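Local coordinates for LPXTG cell wall anchor domain-containing protein (Lactobacillus rhamnosus, PDB 7CBS) that serves as the basal pilin of the SpaCBA pilus, with a probable part in attaching the sortase-assembled fibre to the cell wall and in adhesion, at residues 91-94 and 95-99; 157-161 and 162-166. All coordinates share one frame; numbering follows the deposited sequence.

Contact 1: 91-94 and 95-99; sequences AQTT and LSQDS
Ser96 turns its hydroxyl back onto the carbonyl of Gln92, four residues earlier, and so closes the last turn of helix 88-95 with a side chain. Its first torsion (chi1 -73°) sets OG beside the backbone N and opposite the carbonyl carbon, which swings the hydroxyl toward the preceding turn. Ser96 OG lies 2.7 Å from Gln92 O; the donor sits somewhat off the carbonyl plane, tilted 31° from it.

One residue earlier, Leu95 N makes a regular helical bond to Ala91 O, at 3.1 Å. The leucine side chain begins just beyond that oxygen, Leu95 CB 3.4 Å from Ala91 O, and then leaves the turn for the interior, where it packs on Phe77 and Leu80 of helix 74-84 and on Val153 of strand 152-155. Weak i to i-3 bonds appear next: Ser96 N reaches Thr93 O, and Gln97 N reaches Thr94 O at 3.4 Å. Gln97 holds CG beside its backbone N (chi1 -61°), which puts CG 3.2 Å from Thr93 O and nearly as close to Thr94 O.

The helix side chains use other acceptors. Thr93 and Thr94 give their hydroxyls to the carbonyls of Glu89 and Val90, whereas Gln92 NE2 crosses to Val153 O. This is the C-terminal end of an alpha-helix, with weak i to i-3 bonds and a serine hydroxyl on a last-turn carbonyl.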
loop_
_atom_site.group_PDB
_atom_site.type_symbol
_atom_site.label_atom_id
_atom_site.label_comp_id
_atom_site.label_asym_id
_atom_site.label_seq_id
_atom_site.Cartn_x
_atom_site.Cartn_y
_atom_site.Cartn_z
ATOM N N ALA A 91 -3.086 -12.365 23.963
ATOM C CA ALA A 91 -4.288 -11.921 23.216
ATOM C C ALA A 91 -4.173 -12.332 21.741
ATOM O O ALA A 91 -5.210 -12.691 21.137
ATOM C CB ALA A 91 -4.461 -10.427 23.362
ATOM N N GLN A 92 -2.962 -12.275 21.178
ATOM C CA GLN A 92 -2.664 -12.753 19.802
ATOM C C GLN A 92 -2.961 -14.252 19.719
ATOM O O GLN A 92 -3.566 -14.673 18.720
ATOM C CB GLN A 92 -1.207 -12.477 19.423
ATOM C CG GLN A 92 -0.954 -11.042 18.990
ATOM C CD GLN A 92 0.465 -10.852 18.519
ATOM O OE1 GLN A 92 1.410 -10.911 19.300
ATOM N NE2 GLN A 92 0.624 -10.622 17.224
ATOM N N THR A 93 -2.543 -15.019 20.729
ATOM C CA THR A 93 -2.699 -16.497 20.807
ATOM C C THR A 93 -4.175 -16.859 21.007
ATOM O O THR A 93 -4.618 -17.834 20.384
ATOM C CB THR A 93 -1.827 -17.083 21.926
ATOM O OG1 THR A 93 -0.465 -16.842 21.567
ATOM C CG2 THR A 93 -2.048 -18.565 22.139
ATOM N N THR A 94 -4.896 -16.111 21.848
ATOM C CA THR A 94 -6.334 -16.337 22.163
ATOM C C THR A 94 -7.178 -16.122 20.898
ATOM O O THR A 94 -8.046 -16.977 20.618
ATOM C CB THR A 94 -6.790 -15.449 23.327
ATOM O OG1 THR A 94 -6.081 -15.862 24.497
ATOM C CG2 THR A 94 -8.278 -15.531 23.591
ATOM N N LEU A 95 -6.929 -15.035 20.159
ATOM C CA LEU A 95 -7.695 -14.673 18.935
ATOM C C LEU A 95 -7.234 -15.511 17.734
ATOM O O LEU A 95 -7.919 -15.462 16.698
ATOM C CB LEU A 95 -7.528 -13.176 18.645
ATOM C CG LEU A 95 -8.378 -12.222 19.480
ATOM C CD1 LEU A 95 -8.358 -10.841 18.853
ATOM C CD2 LEU A 95 -9.811 -12.726 19.623
ATOM N N SER A 96 -6.108 -16.226 17.855
ATOM C CA SER A 96 -5.560 -17.141 16.816
ATOM C C SER A 96 -6.187 -18.536 16.945
ATOM O O SER A 96 -5.973 -19.355 16.031
ATOM C CB SER A 96 -4.055 -17.219 16.893
ATOM O OG SER A 96 -3.449 -16.024 16.411
ATOM N N GLN A 97 -6.925 -18.804 18.028
ATOM C CA GLN A 97 -7.552 -20.126 18.304
ATOM C C GLN A 97 -8.724 -20.353 17.340
ATOM O O GLN A 97 -9.334 -19.358 16.905
ATOM C CB GLN A 97 -8.026 -20.213 19.756
ATOM C CG GLN A 97 -6.916 -20.058 20.786
ATOM C CD GLN A 97 -5.743 -20.969 20.523
ATOM O OE1 GLN A 97 -4.847 -20.658 19.740
ATOM N NE2 GLN A 97 -5.735 -22.107 21.196
ATOM N N ASP A 98 -9.022 -21.620 17.037
ATOM C CA ASP A 98 -10.164 -22.038 16.179
ATOM C C ASP A 98 -11.472 -21.901 16.967
ATOM O O ASP A 98 -12.543 -21.939 16.331
ATOM C CB ASP A 98 -9.970 -23.460 15.641
ATOM C CG ASP A 98 -9.070 -23.542 14.418
ATOM O OD1 ASP A 98 -8.580 -22.492 13.972
ATOM O OD2 ASP A 98 -8.880 -24.664 13.908
ATOM N N SER A 99 -11.387 -21.761 18.295
ATOM C CA SER A 99 -12.527 -21.448 19.196
ATOM C C SER A 99 -13.157 -20.112 18.784
ATOM O O SER A 99 -14.371 -20.095 18.503
ATOM C CB SER A 99 -12.092 -21.421 20.639
ATOM O OG SER A 99 -11.457 -22.638 20.999
#

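Contact 2: 157-161 and 162-166; sequences SSNLQ and HGNQS
Residues 158-161 form a single short helical turn that ends in a Schellman motif at Gly163, whose positive phi reverses the chain. Two backbone bonds run back into the turn: Gly163 N to Leu160 O at 3.2 Å, and Asn164 N to Asn159 O, weak at 3.5 Å. The first is bent, its donor standing well above the carbonyl plane. His162 N adds another weak bond to Asn159 O.

The same two asparagines also meet through their side chains. With CG anti to the backbone N (chi1 -177°), Asn159 directs its amide along the turn toward the residues after the glycine, while Asn164 points back; the two side chains cross at about a right angle, with their amide planes 31° apart. Next to them Leu160 CD2 rests 3.7 Å from Gln165 CB, an apolar touch beside the polar reversal. Gln161 leads away, its NE2 bonded to Met156 O and Leu126 O, and Gly163 O accepts a bond from Arg167 of the second subunit. The asparagine bridge itself joins Asn164 ND2 to Asn159 OD1 over 2.9 Å, with the nitrogen raised 41° out of the acceptor's carbonyl plane.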
loop_
_atom_site.group_PDB
_atom_site.type_symbol
_atom_site.label_atom_id
_atom_site.label_comp_id
_atom_site.label_asym_id
_atom_site.label_seq_id
_atom_site.Cartn_x
_atom_site.Cartn_y
_atom_site.Cartn_z
ATOM N N SER A 157 1.196 -1.911 14.784
ATOM C CA SER A 157 2.038 -1.330 15.866
ATOM C C SER A 157 2.524 0.077 15.481
ATOM O O SER A 157 2.258 0.513 14.347
ATOM C CB SER A 157 3.193 -2.242 16.188
ATOM O OG SER A 157 3.870 -2.624 15.003
ATOM N N SER A 158 3.206 0.747 16.409
ATOM C CA SER A 158 3.720 2.142 16.283
ATOM C C SER A 158 4.466 2.329 14.955
ATOM O O SER A 158 4.176 3.318 14.262
ATOM C CB SER A 158 4.580 2.525 17.470
ATOM O OG SER A 158 5.932 2.804 17.117
ATOM N N ASN A 159 5.385 1.414 14.626
ATOM C CA ASN A 159 6.246 1.466 13.409
ATOM C C ASN A 159 5.369 1.588 12.159
ATOM O O ASN A 159 5.728 2.378 11.254
ATOM C CB ASN A 159 7.157 0.240 13.308
ATOM C CG ASN A 159 8.097 0.299 12.126
ATOM O OD1 ASN A 159 8.887 1.234 12.001
ATOM N ND2 ASN A 159 8.025 -0.697 11.258
ATOM N N LEU A 160 4.268 0.833 12.116
ATOM C CA LEU A 160 3.319 0.780 10.974
ATOM C C LEU A 160 2.431 2.031 10.974
ATOM O O LEU A 160 2.169 2.562 9.871
ATOM C CB LEU A 160 2.489 -0.506 11.074
ATOM C CG LEU A 160 3.249 -1.796 10.782
ATOM C CD1 LEU A 160 2.510 -3.009 11.329
ATOM C CD2 LEU A 160 3.477 -1.935 9.286
ATOM N N GLN A 161 2.001 2.494 12.157
ATOM C CA GLN A 161 1.200 3.736 12.327
ATOM C C GLN A 161 1.996 4.943 11.806
ATOM O O GLN A 161 1.354 5.934 11.376
ATOM C CB GLN A 161 0.816 3.951 13.795
ATOM C CG GLN A 161 -0.076 2.862 14.381
ATOM C CD GLN A 161 -1.413 2.767 13.689
ATOM O OE1 GLN A 161 -1.979 3.763 13.244
ATOM N NE2 GLN A 161 -1.937 1.555 13.591
ATOM N N HIS A 162 3.334 4.861 11.839
ATOM C CA HIS A 162 4.276 5.965 11.511
ATOM C C HIS A 162 4.630 5.966 10.017
ATOM O O HIS A 162 5.251 6.953 9.573
ATOM C CB HIS A 162 5.519 5.878 12.411
ATOM C CG HIS A 162 5.233 6.260 13.827
ATOM N ND1 HIS A 162 4.443 7.356 14.135
ATOM C CD2 HIS A 162 5.593 5.717 15.003
ATOM C CE1 HIS A 162 4.334 7.466 15.442
ATOM N NE2 HIS A 162 5.025 6.470 15.996
ATOM N N GLY A 163 4.278 4.899 9.289
ATOM C CA GLY A 163 4.381 4.816 7.819
ATOM C C GLY A 163 5.779 4.456 7.343
ATOM O O GLY A 163 6.194 4.966 6.279
ATOM N N ASN A 164 6.475 3.590 8.087
ATOM C CA ASN A 164 7.856 3.124 7.779
ATOM C C ASN A 164 7.789 1.907 6.846
ATOM O O ASN A 164 8.751 1.707 6.079
ATOM C CB ASN A 164 8.640 2.820 9.058
ATOM C CG ASN A 164 8.992 4.071 9.838
ATOM O OD1 ASN A 164 9.402 5.073 9.253
ATOM N ND2 ASN A 164 8.842 4.022 11.152
ATOM N N GLN A 165 6.702 1.130 6.911
ATOM C CA GLN A 165 6.461 -0.067 6.061
ATOM C C GLN A 165 5.215 0.156 5.193
ATOM O O GLN A 165 4.126 0.365 5.769
ATOM C CB GLN A 165 6.276 -1.312 6.928
ATOM C CG GLN A 165 7.544 -2.133 7.120
ATOM C CD GLN A 165 7.219 -3.589 7.362
ATOM O OE1 GLN A 165 6.504 -3.944 8.297
ATOM N NE2 GLN A 165 7.744 -4.459 6.512
ATOM N N SER A 166 5.377 0.081 3.866
ATOM C CA SER A 166 4.267 0.106 2.876
ATOM C C SER A 166 3.685 -1.303 2.713
ATOM O O SER A 166 2.508 -1.390 2.338
ATOM C CB SER A 166 4.722 0.675 1.563
ATOM O OG SER A 166 4.758 2.091 1.630
#

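How the contacts relate
Both contacts end a helix, yet they solve the problem differently. Contact 1 is partly buried: its leucine reaches in between helix 74-84 and strand 152-155, and its polar closure is a serine hydroxyl on a backbone carbonyl. Contact 2 lies at the surface, reverses at a glycine and adds a bridge between two side-chain amides. They share no helix, and the nearest atoms of contact 1 and contact 2 stay about 9 Å apart. Strand 152-155 nevertheless relates them, since contact 1 packs against it while helix 158-161 follows it in the chain. Contact 2 alone meets the second subunit, so its loop contributes to the interface between the two copies.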